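Local coordinates for protein 2-Keto-3-deoxy-(6-phospho-)gluconate aldolase (Thermoproteus tenax, PDB 2R91) that is an aldolase of the dihydrodipicolinate synthetase family, built on a closed barrel of eight parallel strands ringed by helices, at residues 84-88 with 89-93; 136-140 with 141-145; 157-160 with 161-165; 199-202 with 203-206. All coordinates share one frame; numbering follows the deposited sequence.

Interaction 1 of 4, residues 84-88 with 89-93; sequences KYAES and RGAEA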
loop_
_atom_site.group_PDB
_atom_site.type_symbol
_atom_site.label_atom_id
_atom_site.label_comp_id
_atom_site.label_asym_id
_atom_site.label_seq_id
_atom_site.Cartn_x
_atom_site.Cartn_y
_atom_site.Cartn_z
ATOM N N LYS A 84 -2.767 -30.273 -18.926
ATOM C CA LYS A 84 -2.996 -31.626 -19.463
ATOM C C LYS A 84 -1.665 -32.319 -19.746
ATOM O O LYS A 84 -1.505 -33.502 -19.446
ATOM C CB LYS A 84 -3.869 -31.578 -20.738
ATOM C CG LYS A 84 -5.242 -30.986 -20.561
ATOM C CD LYS A 84 -6.001 -30.967 -21.899
ATOM C CE LYS A 84 -7.362 -30.310 -21.788
ATOM N NZ LYS A 84 -7.899 -29.605 -23.082
ATOM N N TYR A 85 -0.706 -31.586 -20.314
ATOM C CA TYR A 85 0.630 -32.121 -20.579
ATOM C C TYR A 85 1.329 -32.605 -19.302
ATOM O O TYR A 85 1.883 -33.726 -19.249
ATOM C CB TYR A 85 1.506 -31.063 -21.261
ATOM C CG TYR A 85 2.834 -31.599 -21.753
ATOM C CD1 TYR A 85 2.884 -32.463 -22.867
ATOM C CD2 TYR A 85 4.029 -31.283 -21.109
ATOM C CE1 TYR A 85 4.063 -32.987 -23.315
ATOM C CE2 TYR A 85 5.235 -31.788 -21.567
ATOM C CZ TYR A 85 5.233 -32.645 -22.687
ATOM O OH TYR A 85 6.389 -33.160 -23.172
ATOM N N ALA A 86 1.319 -31.757 -18.272
ATOM C CA ALA A 86 1.928 -32.107 -16.984
ATOM C C ALA A 86 1.300 -33.386 -16.424
ATOM O O ALA A 86 1.998 -34.292 -15.965
ATOM C CB ALA A 86 1.756 -30.952 -15.998
ATOM N N GLU A 87 -0.015 -33.456 -16.464
ATOM C CA GLU A 87 -0.709 -34.652 -16.006
ATOM C C GLU A 87 -0.261 -35.906 -16.765
ATOM O O GLU A 87 -0.060 -36.969 -16.162
ATOM C CB GLU A 87 -2.207 -34.465 -16.141
ATOM C CG GLU A 87 -2.988 -35.684 -15.639
ATOM C CD GLU A 87 -4.469 -35.440 -15.735
ATOM O OE1 GLU A 87 -4.962 -35.259 -16.857
ATOM O OE2 GLU A 87 -5.143 -35.378 -14.700
ATOM N N SER A 88 -0.072 -35.783 -18.071
ATOM C CA SER A 88 0.331 -36.949 -18.888
ATOM C C SER A 88 1.754 -37.356 -18.574
ATOM O O SER A 88 2.116 -38.540 -18.698
ATOM C CB SER A 88 0.195 -36.647 -20.379
ATOM O OG SER A 88 1.253 -35.814 -20.843
ATOM N N ARG A 89 2.564 -36.381 -18.138
ATOM C CA ARG A 89 3.948 -36.654 -17.741
ATOM C C ARG A 89 4.093 -37.165 -16.296
ATOM O O ARG A 89 5.198 -37.415 -15.825
ATOM C CB ARG A 89 4.833 -35.422 -18.006
ATOM C CG ARG A 89 4.917 -35.062 -19.480
ATOM C CD ARG A 89 5.624 -36.168 -20.225
ATOM N NE ARG A 89 5.849 -35.938 -21.652
ATOM C CZ ARG A 89 5.090 -36.431 -22.631
ATOM N NH1 ARG A 89 4.012 -37.132 -22.340
ATOM N NH2 ARG A 89 5.389 -36.201 -23.895
ATOM N N GLY A 90 2.981 -37.351 -15.607
ATOM C CA GLY A 90 3.008 -37.944 -14.286
ATOM C C GLY A 90 3.169 -36.969 -13.109
ATOM O O GLY A 90 3.525 -37.390 -12.006
ATOM N N ALA A 91 2.932 -35.679 -13.351
ATOM C CA ALA A 91 2.942 -34.666 -12.284
ATOM C C ALA A 91 1.907 -35.063 -11.270
ATOM O O ALA A 91 0.798 -35.481 -11.631
ATOM C CB ALA A 91 2.589 -33.277 -12.848
ATOM N N GLU A 92 2.205 -34.878 -9.994
ATOM C CA GLU A 92 1.238 -35.273 -9.000
ATOM C C GLU A 92 0.151 -34.206 -8.830
ATOM O O GLU A 92 -0.957 -34.485 -8.360
ATOM C CB GLU A 92 1.938 -35.677 -7.692
ATOM C CG GLU A 92 2.278 -34.579 -6.752
ATOM C CD GLU A 92 2.826 -35.124 -5.408
ATOM O OE1 GLU A 92 3.499 -36.186 -5.387
ATOM O OE2 GLU A 92 2.585 -34.453 -4.385
ATOM N N ALA A 93 0.451 -32.984 -9.259
ATOM C CA ALA A 93 -0.521 -31.899 -9.180
ATOM C C ALA A 93 -0.104 -30.801 -10.157
ATOM O O ALA A 93 1.033 -30.782 -10.608
ATOM C CB ALA A 93 -0.594 -31.323 -7.729
HETATM O O HOH W 1 -0.541 -37.126 -13.304
HETATM O O HOH W 2 0.144 -37.540 -13.481
#
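R89 and Y85 meet where helix 76-88 ends in a Schellman motif and the chain turns toward barrel strand 93-96. R89 N is held by two carbonyls of the last turn: R89 N donates to Y85 O at 3.0 Å, and a weak, strongly bent bond goes to A86 O. The R89 side chain bends at chi2 (-65°) and passes across the tyrosine at a slant. Its CG sits over one face of the Y85 ring, 4.1 Å from the centroid in a CH-pi contact, while beyond it the guanidinium is tilted, its plane 54° from the ring and one face turned to Y85 CE1. Both polar ends look to D58 on helix 50-63, which takes a hydrogen bond from Y85 and a salt bridge from R89. Y85 O has a second donor, S88 OG, 2.7 Å away.

G90 follows with a positive phi of 90° that reverses the chain. G90 N reaches E87 O at 3.1 Å, coming from above the carbonyl plane. A91 then supplies the wider-spanning bond of the motif, A91 N back to A86 O at 3.1 Å, and the chain straightens toward the barrel. Both alanines also pack on V69 of strand 67-70, and their two methyls meet across the turn, A86 CB lying 4.0 Å from A91 CB.

Interaction 2 of 4, residues 136-140 with 141-145; sequences RDVDA and RAAKE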
loop_
_atom_site.group_PDB
_atom_site.type_symbol
_atom_site.label_atom_id
_atom_site.label_comp_id
_atom_site.label_asym_id
_atom_site.label_seq_id
_atom_site.Cartn_x
_atom_site.Cartn_y
_atom_site.Cartn_z
ATOM N N ARG A 136 -2.780 -9.148 -6.962
ATOM C CA ARG A 136 -4.071 -9.441 -6.319
ATOM C C ARG A 136 -3.885 -10.631 -5.392
ATOM O O ARG A 136 -2.928 -11.394 -5.513
ATOM C CB ARG A 136 -5.222 -9.736 -7.333
ATOM C CG ARG A 136 -4.922 -10.830 -8.395
ATOM C CD ARG A 136 -6.090 -11.073 -9.374
ATOM N NE ARG A 136 -6.585 -9.802 -9.918
ATOM C CZ ARG A 136 -6.042 -9.116 -10.920
ATOM N NH1 ARG A 136 -4.993 -9.608 -11.626
ATOM N NH2 ARG A 136 -6.584 -7.940 -11.238
ATOM N N ASP A 137 -4.858 -10.817 -4.525
ATOM C CA ASP A 137 -4.887 -11.901 -3.546
ATOM C C ASP A 137 -6.111 -12.768 -3.809
ATOM O O ASP A 137 -7.204 -12.242 -4.022
ATOM C CB ASP A 137 -5.013 -11.265 -2.134
ATOM C CG ASP A 137 -4.958 -12.290 -0.999
ATOM O OD1 ASP A 137 -4.310 -13.334 -1.136
ATOM O OD2 ASP A 137 -5.588 -12.034 0.048
ATOM N N VAL A 138 -5.936 -14.084 -3.779
ATOM C CA VAL A 138 -7.059 -15.002 -3.699
ATOM C C VAL A 138 -7.008 -15.628 -2.300
ATOM O O VAL A 138 -6.254 -16.592 -2.067
ATOM C CB VAL A 138 -7.008 -16.060 -4.811
ATOM C CG1 VAL A 138 -8.158 -17.064 -4.660
ATOM C CG2 VAL A 138 -7.105 -15.346 -6.203
ATOM N N ASP A 139 -7.757 -15.032 -1.362
ATOM C CA ASP A 139 -7.621 -15.402 0.064
ATOM C C ASP A 139 -8.363 -16.716 0.351
ATOM O O ASP A 139 -8.945 -17.315 -0.562
ATOM C CB ASP A 139 -7.990 -14.228 1.023
ATOM C CG ASP A 139 -9.493 -13.883 1.045
ATOM O OD1 ASP A 139 -10.296 -14.568 0.398
ATOM O OD2 ASP A 139 -9.865 -12.906 1.738
ATOM N N ALA A 140 -8.317 -17.189 1.602
ATOM C CA ALA A 140 -8.910 -18.490 1.925
ATOM C C ALA A 140 -10.396 -18.586 1.546
ATOM O O ALA A 140 -10.853 -19.590 0.975
ATOM C CB ALA A 140 -8.710 -18.805 3.434
ATOM N N ARG A 141 -11.150 -17.548 1.868
ATOM C CA ARG A 141 -12.579 -17.535 1.572
ATOM C C ARG A 141 -12.864 -17.605 0.047
ATOM O O ARG A 141 -13.682 -18.404 -0.417
ATOM C CB ARG A 141 -13.160 -16.276 2.196
ATOM C CG ARG A 141 -14.636 -16.068 2.041
ATOM C CD ARG A 141 -15.112 -15.104 3.134
ATOM N NE ARG A 141 -15.973 -14.081 2.572
ATOM C CZ ARG A 141 -15.649 -12.791 2.467
ATOM N NH1 ARG A 141 -14.465 -12.353 2.922
ATOM N NH2 ARG A 141 -16.522 -11.931 1.921
ATOM N N ALA A 142 -12.171 -16.768 -0.718
ATOM C CA ALA A 142 -12.238 -16.790 -2.188
ATOM C C ALA A 142 -11.816 -18.150 -2.748
ATOM O O ALA A 142 -12.448 -18.676 -3.660
ATOM C CB ALA A 142 -11.360 -15.700 -2.750
ATOM N N ALA A 143 -10.756 -18.728 -2.196
ATOM C CA ALA A 143 -10.284 -20.042 -2.616
ATOM C C ALA A 143 -11.345 -21.147 -2.397
ATOM O O ALA A 143 -11.561 -22.027 -3.269
ATOM C CB ALA A 143 -8.982 -20.382 -1.901
ATOM N N LYS A 144 -12.019 -21.082 -1.248
ATOM C CA LYS A 144 -13.125 -21.996 -0.964
ATOM C C LYS A 144 -14.276 -21.783 -1.945
ATOM O O LYS A 144 -14.845 -22.760 -2.450
ATOM C CB LYS A 144 -13.645 -21.814 0.477
ATOM C CG LYS A 144 -14.785 -22.785 0.838
ATOM C CD LYS A 144 -15.369 -22.518 2.227
ATOM C CE LYS A 144 -16.430 -23.590 2.600
ATOM N NZ LYS A 144 -17.159 -23.205 3.856
ATOM N N GLU A 145 -14.598 -20.510 -2.193
ATOM C CA GLU A 145 -15.656 -20.066 -3.141
ATOM C C GLU A 145 -15.426 -20.575 -4.573
ATOM O O GLU A 145 -16.388 -20.682 -5.352
ATOM C CB GLU A 145 -15.839 -18.513 -3.131
ATOM C CG GLU A 145 -16.666 -17.931 -1.913
ATOM C CD GLU A 145 -16.518 -16.377 -1.579
ATOM O OE1 GLU A 145 -15.445 -15.721 -1.788
ATOM O OE2 GLU A 145 -17.499 -15.809 -1.035
#
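D139 marks the change from loop to helix: its psi of 179° is still extended, and from A140 onward the chain coils into helix 140-146. The first regular bonds link the two segments, A143 N to D139 O at 2.8 Å and K144 N to A140 O at 2.9 Å. In this first turn A142 N bonds the D139 side chain rather than a carbonyl; D139 O is badly angled. With chi1 at 70°, the carboxylate swings in over the helix start, and A142 N donates to D139 OD1 at 3.1 Å, almost straight (172°). The same oxygen rests on the methyl of A142, OD1 to CB 3.5 Å. The R141 side chain leads away, NH1 staying 4.8 Å from D139 OD2, so any attraction is probably modest.

V138 closes the apolar side. Its CG1 points along the chain to the first turn, 4.0 Å from A142 CB and a little farther from A143 CB, and V138 also packs on L127 and N129 of strand 125-129. Beyond the helix lies C148, joined by a disulfide to C118 of helix 107-120. The arrangement is a classic aspartate N-cap, opening one of the helices that surround a TIM barrel.

Interaction 3 of 4, residues 157-160 with 161-165; sequences ESLA and HTLAY
S158 greets H161 as the N-cap of helix 159-168. With OG turned opposite to the backbone N (chi1 168°), the hydroxyl oxygen leans over the first turn and takes the bond from H161 N at 3.2 Å. The next three amides bond carbonyls: T162 N makes a weak bond to S158 O at 3.3 Å, whereas L163 N to L159 O, at 2.8 Å, is short and nearly straight (169°). A164 N completes the run with A160 O at 2.9 Å.

The polar side chains find partners on neighbouring strands and the loop before helix 140-146. H161 sits between two carboxylates, ND1 bonded to D154 and NE2 to D137, which fixes the rotation of the imidazole; T162 OG1 shares the same D154 oxygen and also bonds N176. On the other flank the contact is purely apolar, L159 CG lying 4.2 Å from L163 CD1 as the two leucines slant across each other.

That leucine flank faces the second subunit, where L159 packs on L159 of the other copy and L163 on its R221. The helix bridges strands 149-154 and 173-176 in a beta-alpha-beta unit, with Y165 and A164 lying against helix 140-146.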
loop_
_atom_site.group_PDB
_atom_site.type_symbol
_atom_site.label_atom_id
_atom_site.label_comp_id
_atom_site.label_asym_id
_atom_site.label_seq_id
_atom_site.Cartn_x
_atom_site.Cartn_y
_atom_site.Cartn_z
ATOM N N GLU A 157 4.153 -13.020 3.549
ATOM C CA GLU A 157 4.740 -12.762 4.873
ATOM C C GLU A 157 3.729 -12.941 6.005
ATOM O O GLU A 157 4.118 -13.070 7.168
ATOM C CB GLU A 157 5.344 -11.350 4.965
ATOM C CG GLU A 157 6.541 -11.084 4.047
ATOM C CD GLU A 157 7.803 -11.909 4.358
ATOM O OE1 GLU A 157 8.098 -12.250 5.553
ATOM O OE2 GLU A 157 8.528 -12.187 3.376
ATOM N N SER A 158 2.438 -12.938 5.678
ATOM C CA SER A 158 1.419 -13.109 6.715
ATOM C C SER A 158 1.099 -14.606 6.992
ATOM O O SER A 158 0.377 -15.248 6.234
ATOM C CB SER A 158 0.170 -12.318 6.347
ATOM O OG SER A 158 -0.914 -12.678 7.179
ATOM N N LEU A 159 1.659 -15.164 8.070
ATOM C CA LEU A 159 1.414 -16.568 8.388
ATOM C C LEU A 159 -0.068 -16.838 8.643
ATOM O O LEU A 159 -0.591 -17.906 8.308
ATOM C CB LEU A 159 2.256 -17.000 9.594
ATOM C CG LEU A 159 2.277 -18.504 9.874
ATOM C CD1 LEU A 159 2.875 -19.277 8.658
ATOM C CD2 LEU A 159 3.127 -18.796 11.182
ATOM N N ALA A 160 -0.763 -15.862 9.223
ATOM C CA ALA A 160 -2.203 -16.018 9.475
ATOM C C ALA A 160 -2.986 -16.159 8.162
ATOM O O ALA A 160 -3.918 -16.903 8.085
ATOM C CB ALA A 160 -2.735 -14.835 10.267
ATOM N N HIS A 161 -2.596 -15.411 7.146
ATOM C CA HIS A 161 -3.252 -15.511 5.823
ATOM C C HIS A 161 -3.126 -16.968 5.338
ATOM O O HIS A 161 -4.100 -17.591 4.872
ATOM C CB HIS A 161 -2.562 -14.496 4.876
ATOM C CG HIS A 161 -3.219 -14.374 3.533
ATOM N ND1 HIS A 161 -2.982 -15.270 2.510
ATOM C CD2 HIS A 161 -4.113 -13.474 3.050
ATOM C CE1 HIS A 161 -3.698 -14.924 1.448
ATOM N NE2 HIS A 161 -4.389 -13.836 1.742
ATOM N N THR A 162 -1.934 -17.541 5.485
ATOM C CA THR A 162 -1.696 -18.930 5.062
ATOM C C THR A 162 -2.491 -19.933 5.890
ATOM O O THR A 162 -3.145 -20.849 5.342
ATOM C CB THR A 162 -0.200 -19.281 5.091
ATOM O OG1 THR A 162 0.526 -18.296 4.369
ATOM C CG2 THR A 162 0.077 -20.664 4.451
ATOM N N LEU A 163 -2.445 -19.766 7.219
ATOM C CA LEU A 163 -3.194 -20.636 8.115
ATOM C C LEU A 163 -4.680 -20.616 7.781
ATOM O O LEU A 163 -5.358 -21.619 7.889
ATOM C CB LEU A 163 -2.972 -20.209 9.597
ATOM C CG LEU A 163 -1.691 -20.767 10.238
ATOM C CD1 LEU A 163 -1.277 -19.951 11.483
ATOM C CD2 LEU A 163 -1.874 -22.253 10.599
ATOM N N ALA A 164 -5.199 -19.465 7.390
ATOM C CA ALA A 164 -6.610 -19.369 7.061
ATOM C C ALA A 164 -7.040 -20.364 5.963
ATOM O O ALA A 164 -8.187 -20.811 5.961
ATOM C CB ALA A 164 -6.981 -17.933 6.677
ATOM N N TYR A 165 -6.136 -20.749 5.052
ATOM C CA TYR A 165 -6.515 -21.770 4.044
ATOM C C TYR A 165 -6.787 -23.119 4.679
ATOM O O TYR A 165 -7.665 -23.857 4.246
ATOM C CB TYR A 165 -5.450 -21.940 2.954
ATOM C CG TYR A 165 -5.206 -20.716 2.109
ATOM C CD1 TYR A 165 -6.083 -20.373 1.067
ATOM C CD2 TYR A 165 -4.082 -19.929 2.309
ATOM C CE1 TYR A 165 -5.860 -19.279 0.274
ATOM C CE2 TYR A 165 -3.844 -18.820 1.513
ATOM C CZ TYR A 165 -4.747 -18.503 0.492
ATOM O OH TYR A 165 -4.516 -17.403 -0.285
#

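Interaction 4 of 4, residues 199-202 with 203-206; sequences NYLP and ELLA
L201 and L204 lie at an angle to each other, meeting through the bases of their side chains, CB to CB 3.8 Å, and again at their ends, CD1 to CD1 4.0 Å. L201 keeps its CG beside the backbone N while L204 sends its own the other way (chi1 -169°), and the two branches converge again further out. E203 behaves quite differently. Bent at chi1 and again at chi2 (-87°), it folds back alongside the P202 ring, so that E203 OE1 rests 3.2 Å from P202 CD. L201 CD2 borders the same oxygen from farther off, and Q251 of helix 239-251 gives it a hydrogen bond.

The backbone opens helix 202-213 from L201 at the N-cap position. L201 O receives L205 N at 3.2 Å, lying in the carbonyl plane, plus a weak, bent bond from L204 N; A206 N reaches P202 O at 3.0 Å.

L201 also packs on I230 and F250 of neighbouring helices, which makes this a buried helix start. P202 has no amide hydrogen, so one fewer donor of the first turn needs a partner, and a glutamate folded over that end would probably have its negative charge eased by the helix dipole.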
loop_
_atom_site.group_PDB
_atom_site.type_symbol
_atom_site.label_atom_id
_atom_site.label_comp_id
_atom_site.label_asym_id
_atom_site.label_seq_id
_atom_site.Cartn_x
_atom_site.Cartn_y
_atom_site.Cartn_z
ATOM N N ASN A 199 16.616 -24.565 -2.955
ATOM C CA ASN A 199 17.590 -24.682 -4.033
ATOM C C ASN A 199 19.028 -24.749 -3.548
ATOM O O ASN A 199 19.815 -25.530 -4.061
ATOM C CB ASN A 199 17.479 -23.524 -5.028
ATOM C CG ASN A 199 16.271 -23.658 -5.909
ATOM O OD1 ASN A 199 16.271 -24.466 -6.842
ATOM N ND2 ASN A 199 15.213 -22.916 -5.586
ATOM N N TYR A 200 19.387 -23.865 -2.611
ATOM C CA TYR A 200 20.802 -23.714 -2.243
ATOM C C TYR A 200 21.166 -24.294 -0.889
ATOM O O TYR A 200 22.321 -24.632 -0.681
ATOM C CB TYR A 200 21.264 -22.253 -2.356
ATOM C CG TYR A 200 20.365 -21.203 -1.695
ATOM C CD1 TYR A 200 20.544 -20.837 -0.360
ATOM C CD2 TYR A 200 19.399 -20.516 -2.441
ATOM C CE1 TYR A 200 19.734 -19.837 0.230
ATOM C CE2 TYR A 200 18.597 -19.531 -1.872
ATOM C CZ TYR A 200 18.785 -19.186 -0.534
ATOM O OH TYR A 200 17.987 -18.211 0.032
ATOM N N LEU A 201 20.199 -24.404 0.022
ATOM C CA LEU A 201 20.450 -24.968 1.355
ATOM C C LEU A 201 19.355 -25.906 1.827
ATOM O O LEU A 201 18.794 -25.735 2.921
ATOM C CB LEU A 201 20.693 -23.840 2.413
ATOM C CG LEU A 201 22.090 -23.248 2.330
ATOM C CD1 LEU A 201 22.180 -21.883 3.068
ATOM C CD2 LEU A 201 23.118 -24.266 2.872
ATOM N N PRO A 202 19.054 -26.949 1.016
ATOM C CA PRO A 202 18.026 -27.903 1.426
ATOM C C PRO A 202 18.381 -28.541 2.770
ATOM O O PRO A 202 17.490 -28.848 3.546
ATOM C CB PRO A 202 18.073 -28.979 0.292
ATOM C CG PRO A 202 19.438 -28.823 -0.353
ATOM C CD PRO A 202 19.651 -27.297 -0.290
ATOM N N GLU A 203 19.672 -28.764 3.022
ATOM C CA GLU A 203 20.076 -29.422 4.271
ATOM C C GLU A 203 19.785 -28.530 5.478
ATOM O O GLU A 203 19.550 -29.026 6.554
ATOM C CB GLU A 203 21.543 -29.857 4.248
ATOM C CG GLU A 203 22.596 -28.751 4.026
ATOM C CD GLU A 203 22.884 -28.450 2.531
ATOM O OE1 GLU A 203 21.976 -28.079 1.803
ATOM O OE2 GLU A 203 24.038 -28.592 2.081
ATOM N N LEU A 204 19.804 -27.212 5.283
ATOM C CA LEU A 204 19.393 -26.275 6.345
ATOM C C LEU A 204 17.897 -26.370 6.629
ATOM O O LEU A 204 17.461 -26.375 7.796
ATOM C CB LEU A 204 19.810 -24.837 5.996
ATOM C CG LEU A 204 19.705 -23.720 7.077
ATOM C CD1 LEU A 204 20.439 -22.464 6.666
ATOM C CD2 LEU A 204 18.276 -23.328 7.324
ATOM N N LEU A 205 17.077 -26.450 5.577
ATOM C CA LEU A 205 15.633 -26.546 5.774
ATOM C C LEU A 205 15.297 -27.855 6.481
ATOM O O LEU A 205 14.414 -27.901 7.320
ATOM C CB LEU A 205 14.872 -26.467 4.426
ATOM C CG LEU A 205 15.098 -25.225 3.548
ATOM C CD1 LEU A 205 13.986 -25.174 2.469
ATOM C CD2 LEU A 205 15.103 -23.927 4.380
ATOM N N ALA A 206 15.984 -28.927 6.096
ATOM C CA ALA A 206 15.781 -30.244 6.729
ATOM C C ALA A 206 16.220 -30.166 8.192
ATOM O O ALA A 206 15.570 -30.727 9.056
ATOM C CB ALA A 206 16.573 -31.338 5.973
#

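In the fold
All four contacts lie at ends of helices that follow or precede barrel strands: interaction 1 closes a helix, whereas interactions 2, 3 and 4 open one. Interactions 2 and 3 are neighbours, centres about 12 Å apart, and are joined directly by the bond between V138 O and the hydroxyl of Y165 and by A140 packing on A164. Interactions 1, 2 and 3 are partly buried; 1 and 2 carry exposed charged side chains, while none of the touching residues of 3 is fully exposed. Interaction 3 alone meets a second subunit. Interaction 4 is the most enclosed, and, unlike interactions 2 and 3 with their aspartate and serine caps, it begins with a leucine and a proline.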